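Long-range contacts in Bm4233, isoform b (Brugia malayi, PDB 6ANY), which is a venom allergen-like protein of the CAP superfamily, a lymphatic filariasis vaccine candidate that probably binds sterols and may take part in lipid transport: residues 119-124 against 175-180; 113-118 against 128-133; 25-30 against 38-43. All blocks are in the same frame, centred on the assembly; numbering follows the deposited sequence.

Interaction 1 of 3, residues 119-124 against 175-180; sequences PSNNLT and ELIYEL. With NAG (2-acetamido-2-deoxy-beta-D-glucopyranose), chain C.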
loop_
_atom_site.group_PDB
_atom_site.type_symbol
_atom_site.label_atom_id
_atom_site.label_comp_id
_atom_site.label_asym_id
_atom_site.label_seq_id
_atom_site.Cartn_x
_atom_site.Cartn_y
_atom_site.Cartn_z
ATOM N N PRO A 119 16.166 10.104 8.764
ATOM C CA PRO A 119 15.832 11.489 8.458
ATOM C C PRO A 119 15.904 11.874 6.972
ATOM O O PRO A 119 15.001 12.580 6.490
ATOM C CB PRO A 119 16.809 12.294 9.315
ATOM C CG PRO A 119 17.829 11.332 9.812
ATOM C CD PRO A 119 17.123 10.025 9.876
ATOM N N SER A 120 16.904 11.359 6.252
ATOM C CA SER A 120 17.003 11.555 4.809
ATOM C C SER A 120 15.823 10.998 4.020
ATOM O O SER A 120 15.587 11.459 2.910
ATOM C CB SER A 120 18.263 10.907 4.226
ATOM O OG SER A 120 18.174 9.496 4.317
ATOM N N ASN A 121 15.099 10.019 4.585
ATOM C CA ASN A 121 13.961 9.290 3.956
ATOM C C ASN A 121 14.448 8.460 2.769
ATOM O O ASN A 121 13.664 8.038 1.927
ATOM C CB ASN A 121 12.750 10.174 3.554
ATOM C CG ASN A 121 11.484 9.824 4.294
ATOM O OD1 ASN A 121 11.355 8.750 4.858
ATOM N ND2 ASN A 121 10.537 10.740 4.285
ATOM N N ASN A 122 15.754 8.227 2.728
ATOM C CA ASN A 122 16.399 7.465 1.665
ATOM C C ASN A 122 16.268 5.964 1.911
ATOM O O ASN A 122 16.409 5.500 3.036
ATOM C CB ASN A 122 17.875 7.863 1.599
ATOM C CG ASN A 122 18.587 7.341 0.369
ATOM O OD1 ASN A 122 18.036 6.601 -0.442
ATOM N ND2 ASN A 122 19.843 7.743 0.234
ATOM N N LEU A 123 15.989 5.208 0.858
ATOM C CA LEU A 123 15.854 3.768 0.986
ATOM C C LEU A 123 17.188 3.088 0.718
ATOM O O LEU A 123 17.407 2.513 -0.343
ATOM C CB LEU A 123 14.768 3.241 0.046
ATOM C CG LEU A 123 14.475 1.742 0.046
ATOM C CD1 LEU A 123 14.243 1.190 1.440
ATOM C CD2 LEU A 123 13.302 1.429 -0.865
ATOM N N THR A 124 18.087 3.176 1.691
ATOM C CA THR A 124 19.419 2.551 1.569
ATOM C C THR A 124 19.323 1.096 1.954
ATOM O O THR A 124 18.317 0.654 2.538
ATOM C CB THR A 124 20.427 3.215 2.508
ATOM O OG1 THR A 124 19.820 3.398 3.793
ATOM C CG2 THR A 124 20.760 4.592 2.019
ATOM N N GLU A 175 16.730 5.415 -3.710
ATOM C CA GLU A 175 15.769 6.484 -3.937
ATOM C C GLU A 175 15.069 6.778 -2.640
ATOM O O GLU A 175 14.994 5.912 -1.737
ATOM C CB GLU A 175 14.742 6.061 -4.943
ATOM C CG GLU A 175 15.248 5.914 -6.348
ATOM C CD GLU A 175 14.124 5.617 -7.316
ATOM O OE1 GLU A 175 12.911 5.824 -6.955
ATOM O OE2 GLU A 175 14.439 5.232 -8.469
ATOM N N LEU A 176 14.534 7.984 -2.533
ATOM C CA LEU A 176 13.767 8.367 -1.339
ATOM C C LEU A 176 12.404 7.686 -1.376
ATOM O O LEU A 176 11.816 7.570 -2.443
ATOM C CB LEU A 176 13.554 9.894 -1.276
ATOM C CG LEU A 176 14.835 10.762 -1.318
ATOM C CD1 LEU A 176 14.415 12.231 -1.287
ATOM C CD2 LEU A 176 15.840 10.438 -0.200
ATOM N N ILE A 177 11.867 7.374 -0.225
ATOM C CA ILE A 177 10.549 6.755 -0.115
ATOM C C ILE A 177 9.479 7.772 -0.566
ATOM O O ILE A 177 8.580 7.470 -1.375
ATOM C CB ILE A 177 10.296 6.302 1.325
ATOM C CG1 ILE A 177 11.339 5.219 1.699
ATOM C CG2 ILE A 177 8.839 5.791 1.486
ATOM C CD1 ILE A 177 11.576 5.112 3.167
ATOM N N TYR A 178 9.625 8.988 -0.051
ATOM C CA TYR A 178 8.857 10.124 -0.512
ATOM C C TYR A 178 9.666 11.410 -0.365
ATOM O O TYR A 178 10.613 11.435 0.357
ATOM C CB TYR A 178 7.516 10.237 0.230
ATOM C CG TYR A 178 7.578 10.411 1.735
ATOM C CD1 TYR A 178 7.623 9.307 2.568
ATOM C CD2 TYR A 178 7.513 11.684 2.328
ATOM C CE1 TYR A 178 7.662 9.433 3.937
ATOM C CE2 TYR A 178 7.570 11.846 3.724
ATOM C CZ TYR A 178 7.659 10.710 4.540
ATOM O OH TYR A 178 7.701 10.815 5.935
ATOM N N GLU A 179 9.301 12.456 -1.091
ATOM C CA GLU A 179 10.070 13.732 -1.081
ATOM C C GLU A 179 9.784 14.520 0.207
ATOM O O GLU A 179 8.639 14.638 0.620
ATOM C CB GLU A 179 9.761 14.638 -2.281
ATOM C CG GLU A 179 9.979 14.006 -3.616
ATOM C CD GLU A 179 9.521 14.925 -4.763
ATOM O OE1 GLU A 179 9.512 16.190 -4.509
ATOM O OE2 GLU A 179 9.181 14.351 -5.868
ATOM N N LEU A 180 10.845 15.041 0.819
ATOM C CA LEU A 180 10.751 15.940 1.973
ATOM C C LEU A 180 10.228 17.306 1.577
ATOM O O LEU A 180 10.730 17.930 0.658
ATOM C CB LEU A 180 12.089 16.123 2.638
ATOM C CG LEU A 180 12.729 14.823 3.202
ATOM C CD1 LEU A 180 14.002 15.171 3.913
ATOM C CD2 LEU A 180 11.806 14.162 4.193
HETATM C C1 NAG C . 21.013 7.588 -0.665
HETATM C C2 NAG C . 21.110 8.592 -1.796
HETATM C C3 NAG C . 22.225 8.165 -2.750
HETATM C C4 NAG C . 23.516 7.845 -1.986
HETATM C C5 NAG C . 23.229 6.890 -0.822
HETATM C C6 NAG C . 24.443 6.589 0.050
HETATM C C7 NAG C . 19.142 9.846 -2.494
HETATM C C8 NAG C . 17.930 9.861 -3.369
HETATM N N2 NAG C . 19.814 8.700 -2.447
HETATM O O3 NAG C . 22.480 9.208 -3.694
HETATM O O4 NAG C . 24.476 7.266 -2.892
HETATM O O5 NAG C . 22.237 7.456 0.022
HETATM O O6 NAG C . 25.115 7.811 0.363
HETATM O O7 NAG C . 19.488 10.828 -1.865
#
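The side chain of N121 stands over one face of the Y178 ring, beside a single beta bridge that pairs N122 with L176 and joins two loops of the CAP-family chain. CG of N121 lies 3.8 Å above the ring plane, displaced toward the rim, and the amide plane is turned 69° from the ring, so the two groups do not stack flat. The position of the amide nitrogen is doubtful, because it sits too close to the ring. Y178 OH has its partner outside the pair, the carbonyl oxygen of P41. L180 packs beside N121, its CD2 4.1 Å from N121 CB, and P41 packs on both residues. The side chain of I177 crosses that of N121 at about a right angle.

Two backbone bonds flank the bridge. I177 N donates to N121 O over 2.9 Å in a nearly straight bond (167° at the hydrogen), and L123 N donates to E175 O over 2.9 Å. An ST turn shapes the approach to the bridge, S120 OG accepting from N122 N.

N122 begins the glycosylation sequon N-L-T, and its ND2 carries the sugar. L176 CD2 touches N122 at both CA (3.6 Å) and CB (3.7 Å). L176 CG also meets the acetyl methyl of the sugar, C8, at 3.8 Å.

Interaction 2 of 3, residues 113-118 against 128-133; sequences KLYKQN and ARQGVL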
loop_
_atom_site.group_PDB
_atom_site.type_symbol
_atom_site.label_atom_id
_atom_site.label_comp_id
_atom_site.label_asym_id
_atom_site.label_seq_id
_atom_site.Cartn_x
_atom_site.Cartn_y
_atom_site.Cartn_z
ATOM N N LYS A 113 6.896 -0.332 14.403
ATOM C CA LYS A 113 7.578 -1.522 14.998
ATOM C C LYS A 113 8.983 -1.823 14.491
ATOM O O LYS A 113 9.776 -2.261 15.282
ATOM C CB LYS A 113 6.764 -2.786 14.817
ATOM C CG LYS A 113 5.339 -2.694 15.284
ATOM C CD LYS A 113 5.165 -2.173 16.710
ATOM C CE LYS A 113 4.954 -3.262 17.747
ATOM N NZ LYS A 113 4.023 -2.844 18.848
ATOM N N LEU A 114 9.268 -1.614 13.198
ATOM C CA LEU A 114 10.558 -1.984 12.604
ATOM C C LEU A 114 11.369 -0.870 11.897
ATOM O O LEU A 114 12.533 -1.105 11.518
ATOM C CB LEU A 114 10.336 -3.088 11.610
ATOM C CG LEU A 114 9.734 -4.380 12.182
ATOM C CD1 LEU A 114 9.258 -5.202 11.011
ATOM C CD2 LEU A 114 10.779 -5.140 12.997
ATOM N N TYR A 115 10.774 0.268 11.638
ATOM C CA TYR A 115 11.413 1.321 10.811
ATOM C C TYR A 115 12.166 2.311 11.719
ATOM O O TYR A 115 11.583 3.098 12.406
ATOM C CB TYR A 115 10.389 2.029 9.946
ATOM C CG TYR A 115 10.972 3.007 8.991
ATOM C CD1 TYR A 115 11.194 4.335 9.348
ATOM C CD2 TYR A 115 11.308 2.622 7.754
ATOM C CE1 TYR A 115 11.726 5.239 8.455
ATOM C CE2 TYR A 115 11.797 3.525 6.855
ATOM C CZ TYR A 115 12.047 4.826 7.244
ATOM O OH TYR A 115 12.547 5.714 6.359
ATOM N N LYS A 116 13.481 2.214 11.712
ATOM C CA LYS A 116 14.280 3.070 12.554
ATOM C C LYS A 116 14.331 4.480 11.974
ATOM O O LYS A 116 14.175 4.702 10.755
ATOM C CB LYS A 116 15.726 2.514 12.678
ATOM C CG LYS A 116 16.583 2.868 11.466
ATOM C CD LYS A 116 17.975 2.210 11.481
ATOM C CE LYS A 116 18.643 2.475 10.157
ATOM N NZ LYS A 116 19.942 1.812 10.027
ATOM N N GLN A 117 14.548 5.437 12.855
ATOM C CA GLN A 117 14.753 6.834 12.450
ATOM C C GLN A 117 15.672 6.942 11.230
ATOM O O GLN A 117 16.831 6.486 11.295
ATOM C CB GLN A 117 15.349 7.615 13.625
ATOM C CG GLN A 117 15.888 8.989 13.247
ATOM C CD GLN A 117 14.997 10.065 13.742
ATOM O OE1 GLN A 117 13.992 10.379 13.103
ATOM N NE2 GLN A 117 15.322 10.603 14.936
ATOM N N ASN A 118 15.134 7.520 10.129
ATOM C CA ASN A 118 15.803 7.633 8.836
ATOM C C ASN A 118 15.548 9.051 8.221
ATOM O O ASN A 118 14.791 9.177 7.286
ATOM C CB ASN A 118 15.308 6.534 7.855
ATOM C CG ASN A 118 16.125 6.501 6.554
ATOM O OD1 ASN A 118 17.319 6.765 6.604
ATOM N ND2 ASN A 118 15.484 6.218 5.382
ATOM N N ALA A 128 16.460 -0.964 4.069
ATOM C CA ALA A 128 15.776 -2.087 3.392
ATOM C C ALA A 128 15.859 -3.415 4.126
ATOM O O ALA A 128 14.918 -4.161 4.181
ATOM C CB ALA A 128 16.360 -2.285 2.019
ATOM N N ARG A 129 16.993 -3.648 4.741
ATOM C CA ARG A 129 17.310 -4.851 5.465
ATOM C C ARG A 129 16.437 -5.053 6.714
ATOM O O ARG A 129 16.343 -6.142 7.201
ATOM C CB ARG A 129 18.833 -4.811 5.816
ATOM C CG ARG A 129 19.334 -5.889 6.761
ATOM C CD ARG A 129 20.871 -5.877 6.899
ATOM N NE ARG A 129 21.390 -7.215 6.562
ATOM C CZ ARG A 129 21.988 -8.069 7.385
ATOM N NH1 ARG A 129 22.208 -7.791 8.684
ATOM N NH2 ARG A 129 22.363 -9.243 6.870
ATOM N N GLN A 130 15.840 -3.976 7.225
ATOM C CA GLN A 130 14.924 -4.026 8.349
ATOM C C GLN A 130 13.548 -4.733 8.131
ATOM O O GLN A 130 12.870 -5.059 9.104
ATOM C CB GLN A 130 14.618 -2.619 8.818
ATOM C CG GLN A 130 15.759 -1.836 9.452
ATOM C CD GLN A 130 15.341 -0.414 9.652
ATOM O OE1 GLN A 130 15.333 0.064 10.774
ATOM N NE2 GLN A 130 14.894 0.246 8.584
ATOM N N GLY A 131 13.131 -4.985 6.905
ATOM C CA GLY A 131 11.811 -5.643 6.713
ATOM C C GLY A 131 10.688 -4.651 6.880
ATOM O O GLY A 131 9.717 -4.893 7.560
ATOM N N VAL A 132 10.847 -3.529 6.208
ATOM C CA VAL A 132 9.898 -2.436 6.239
ATOM C C VAL A 132 9.370 -2.216 4.832
ATOM O O VAL A 132 8.682 -1.212 4.578
ATOM C CB VAL A 132 10.570 -1.152 6.760
ATOM C CG1 VAL A 132 10.972 -1.339 8.212
ATOM C CG2 VAL A 132 11.770 -0.810 5.885
ATOM N N LEU A 133 9.671 -3.166 3.934
ATOM C CA LEU A 133 9.336 -3.047 2.538
ATOM C C LEU A 133 7.855 -3.073 2.222
ATOM O O LEU A 133 7.462 -2.508 1.180
ATOM C CB LEU A 133 10.085 -4.097 1.683
ATOM C CG LEU A 133 11.617 -3.789 1.591
ATOM C CD1 LEU A 133 12.379 -4.819 0.727
ATOM C CD2 LEU A 133 11.891 -2.362 1.026
HETATM O O HOH W 1 14.431 3.160 8.630
#
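Y115 and V132 bring their backbones to within 6.1 Å, CA to CA, where the chain leaving helix 110-114 passes the type I beta turn A128-G131; this turn starts at the last residue of helix 125-128 and leads toward helix 133-138 of the CAP-family region. V132, the N-cap residue of helix 133-138, supplies the apolar half. Its side chain crosses that of Y115 at about a right angle: CB lies in the ring plane at the edge, 4.0 Å from Y115 CD2, while CG1 packs on Y115 CB at 3.8 Å and on L114 CB. L114 reaches the turn itself, its CD1 lying 3.5 Å from G131 O.

Q130 carries the polar half. Its chain is extended beyond CG, which carries CD to the backbone of 114-116, and crosses the K116 side chain at about a right angle. K116 N donates to OE1 over 3.0 Å, the donor tilted 24° from the amide carbonyl plane; OE1 also lies 3.1 Å from K116 CB. NE2 gives one hydrogen to V127 O in helix 125-128 and another to a water, which in turn donates to K116 O. One residue of the turn thus grips both backbone polar atoms of K116, one directly and one through water. The lysine's own NZ forms a salt bridge with D126. N118 ND2 donates to Y115 OH, the hydroxyl oxygen lying within 1° of the N118 amide plane. The bridging water oxygen rests over the centre of the Y115 ring, 3.0 Å above its plane.

Interaction 3 of 3, residues 25-30 against 38-43; sequences SLLIHG and TYMPRG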
loop_
_atom_site.group_PDB
_atom_site.type_symbol
_atom_site.label_atom_id
_atom_site.label_comp_id
_atom_site.label_asym_id
_atom_site.label_seq_id
_atom_site.Cartn_x
_atom_site.Cartn_y
_atom_site.Cartn_z
ATOM N N SER A 25 -1.483 10.472 3.858
ATOM C CA SER A 25 -1.703 11.847 4.309
ATOM C C SER A 25 -1.220 12.079 5.738
ATOM O O SER A 25 -0.488 13.057 6.024
ATOM C CB SER A 25 -3.180 12.200 4.143
ATOM O OG SER A 25 -3.426 13.437 4.715
ATOM N N LEU A 26 -1.582 11.188 6.652
ATOM C CA LEU A 26 -1.077 11.276 8.047
ATOM C C LEU A 26 0.422 11.280 8.067
ATOM O O LEU A 26 1.022 12.065 8.775
ATOM C CB LEU A 26 -1.581 10.135 8.912
ATOM C CG LEU A 26 -3.064 10.195 9.293
ATOM C CD1 LEU A 26 -3.431 8.948 10.039
ATOM C CD2 LEU A 26 -3.443 11.379 10.183
ATOM N N LEU A 27 1.045 10.450 7.231
ATOM C CA LEU A 27 2.493 10.400 7.166
ATOM C C LEU A 27 3.116 11.706 6.685
ATOM O O LEU A 27 4.103 12.171 7.299
ATOM C CB LEU A 27 2.936 9.310 6.189
ATOM C CG LEU A 27 4.391 9.002 6.055
ATOM C CD1 LEU A 27 5.019 8.566 7.401
ATOM C CD2 LEU A 27 4.581 7.985 4.962
ATOM N N ILE A 28 2.637 12.255 5.555
ATOM C CA ILE A 28 3.241 13.527 5.022
ATOM C C ILE A 28 2.903 14.784 5.871
ATOM O O ILE A 28 3.585 15.782 5.772
ATOM C CB ILE A 28 2.908 13.798 3.565
ATOM C CG1 ILE A 28 1.416 13.885 3.361
ATOM C CG2 ILE A 28 3.535 12.736 2.649
ATOM C CD1 ILE A 28 1.084 14.333 1.975
ATOM N N HIS A 29 1.916 14.669 6.761
ATOM C CA HIS A 29 1.614 15.687 7.725
ATOM C C HIS A 29 2.392 15.549 9.038
ATOM O O HIS A 29 2.169 16.341 9.924
ATOM C CB HIS A 29 0.131 15.736 8.018
ATOM C CG HIS A 29 -0.644 16.433 6.970
ATOM N ND1 HIS A 29 -1.043 15.816 5.801
ATOM C CD2 HIS A 29 -0.996 17.740 6.851
ATOM C CE1 HIS A 29 -1.694 16.688 5.056
ATOM N NE2 HIS A 29 -1.699 17.854 5.689
ATOM N N GLY A 30 3.386 14.657 9.105
ATOM C CA GLY A 30 4.229 14.551 10.284
ATOM C C GLY A 30 3.524 13.969 11.492
ATOM O O GLY A 30 3.945 14.256 12.609
ATOM N N THR A 38 10.098 8.859 17.120
ATOM C CA THR A 38 10.175 10.214 16.521
ATOM C C THR A 38 9.285 10.293 15.266
ATOM O O THR A 38 9.193 9.334 14.477
ATOM C CB THR A 38 11.646 10.695 16.292
ATOM O OG1 THR A 38 12.029 10.618 14.917
ATOM C CG2 THR A 38 12.649 9.917 17.162
ATOM N N TYR A 39 8.608 11.438 15.091
ATOM C CA TYR A 39 7.720 11.634 13.941
ATOM C C TYR A 39 8.438 11.530 12.613
ATOM O O TYR A 39 9.519 11.983 12.467
ATOM C CB TYR A 39 6.997 12.958 14.029
ATOM C CG TYR A 39 5.925 12.956 15.107
ATOM C CD1 TYR A 39 4.818 12.124 14.997
ATOM C CD2 TYR A 39 6.031 13.775 16.236
ATOM C CE1 TYR A 39 3.859 12.061 15.979
ATOM C CE2 TYR A 39 5.062 13.753 17.217
ATOM C CZ TYR A 39 3.973 12.878 17.071
ATOM O OH TYR A 39 3.000 12.848 17.992
ATOM N N MET A 40 7.790 10.917 11.639
ATOM C CA MET A 40 8.314 10.864 10.309
ATOM C C MET A 40 8.252 12.234 9.706
ATOM O O MET A 40 7.435 13.031 10.114
ATOM C CB MET A 40 7.517 9.852 9.494
ATOM C CG MET A 40 7.825 8.413 9.926
ATOM S SD MET A 40 9.428 7.795 9.295
ATOM C CE MET A 40 9.141 7.474 7.575
ATOM N N PRO A 41 9.123 12.518 8.741
ATOM C CA PRO A 41 9.244 13.900 8.247
ATOM C C PRO A 41 8.077 14.254 7.369
ATOM O O PRO A 41 7.544 13.387 6.706
ATOM C CB PRO A 41 10.543 13.868 7.411
ATOM C CG PRO A 41 10.838 12.421 7.159
ATOM C CD PRO A 41 10.277 11.699 8.331
ATOM N N ARG A 42 7.709 15.513 7.355
ATOM C CA ARG A 42 6.693 16.021 6.443
ATOM C C ARG A 42 7.110 15.843 5.001
ATOM O O ARG A 42 8.288 15.932 4.692
ATOM C CB ARG A 42 6.321 17.480 6.737
ATOM C CG ARG A 42 5.481 17.622 8.004
ATOM C CD ARG A 42 5.321 19.084 8.468
ATOM N NE ARG A 42 4.316 19.813 7.710
ATOM C CZ ARG A 42 3.015 19.838 7.980
ATOM N NH1 ARG A 42 2.537 19.150 8.999
ATOM N NH2 ARG A 42 2.186 20.570 7.234
ATOM N N GLY A 43 6.133 15.512 4.154
ATOM C CA GLY A 43 6.343 15.171 2.778
ATOM C C GLY A 43 5.544 15.962 1.765
ATOM O O GLY A 43 4.496 16.529 2.112
#
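L27 meets M40 where the last turn of helix 10-28 is overlaid by the chain that returns toward strand 43-44. CG of L27 stands anti to its backbone N (chi1 -175°), and from there CD1 touches M40 CB at 3.5 Å, with CG of the methionine slightly farther off. The two side chains approach each other at a slant. Y178 packs on L27, and the methionine, bent at its second and third torsions, packs on Y115; L27 and M40 are both buried.

I28 follows with the one firm hydrogen bond between the segments: G43 N donates to I28 O over 3.0 Å. The donor lies in the carbonyl plane, on a lone pair, and the bond is fairly straight at the hydrogen (160°). R42 CA adds a CA-H...O contact to the same oxygen. The CA atoms of I28 and G43 are 4.2 Å apart. A CB on G43 would fall 2.7 Å from I28 CG2, a clash, so this approach depends on G43 having no side chain.

H29 points the edge of its ring back at the helix. ND1 donates to S25 O over 2.8 Å, the acceptor almost in the ring plane but ND1 itself above the S25 carbonyl plane, 43° out of it. The same oxygen also takes the backbone N of H29, so it is held twice. The R42 side chain runs past this turn, CB and CG near I28 O, and its guanidinium forms a salt bridge with E182.

G30 closes the segment. Its CA makes a CA-H...O contact with M40 O, and its carbonyl oxygen lies 3.3 Å from Y39 CD1. With positive phi, G30 is the C-prime residue of a Schellman motif: G30 N bonds to L27 O, and L26 O accepts from the next amide, the classical termination of an alpha-helix.

None of the three contacts is wholly core. The buried parts include N121, I177 and Y178 in interaction 1, Y115 and V132 in interaction 2, and L27, I28, M40 and G43 in interaction 3, whereas L180, Y39 and R42 lie exposed. Interactions 1 and 3 meet through P41, with L27 behind the Y178 ring. Interaction 2 joins them through the Y115 ring, which touches M40 of interaction 3 and, by its hydroxyl, I177 and N121 of interaction 1. T38 and Q117 hydrogen-bond between the loops of interactions 3 and 2. The chemistry differs: interaction 1 relies on backbone pairing with a glycan at its margin, interaction 2 on a glutamine and a water, and interaction 3 on a helix end.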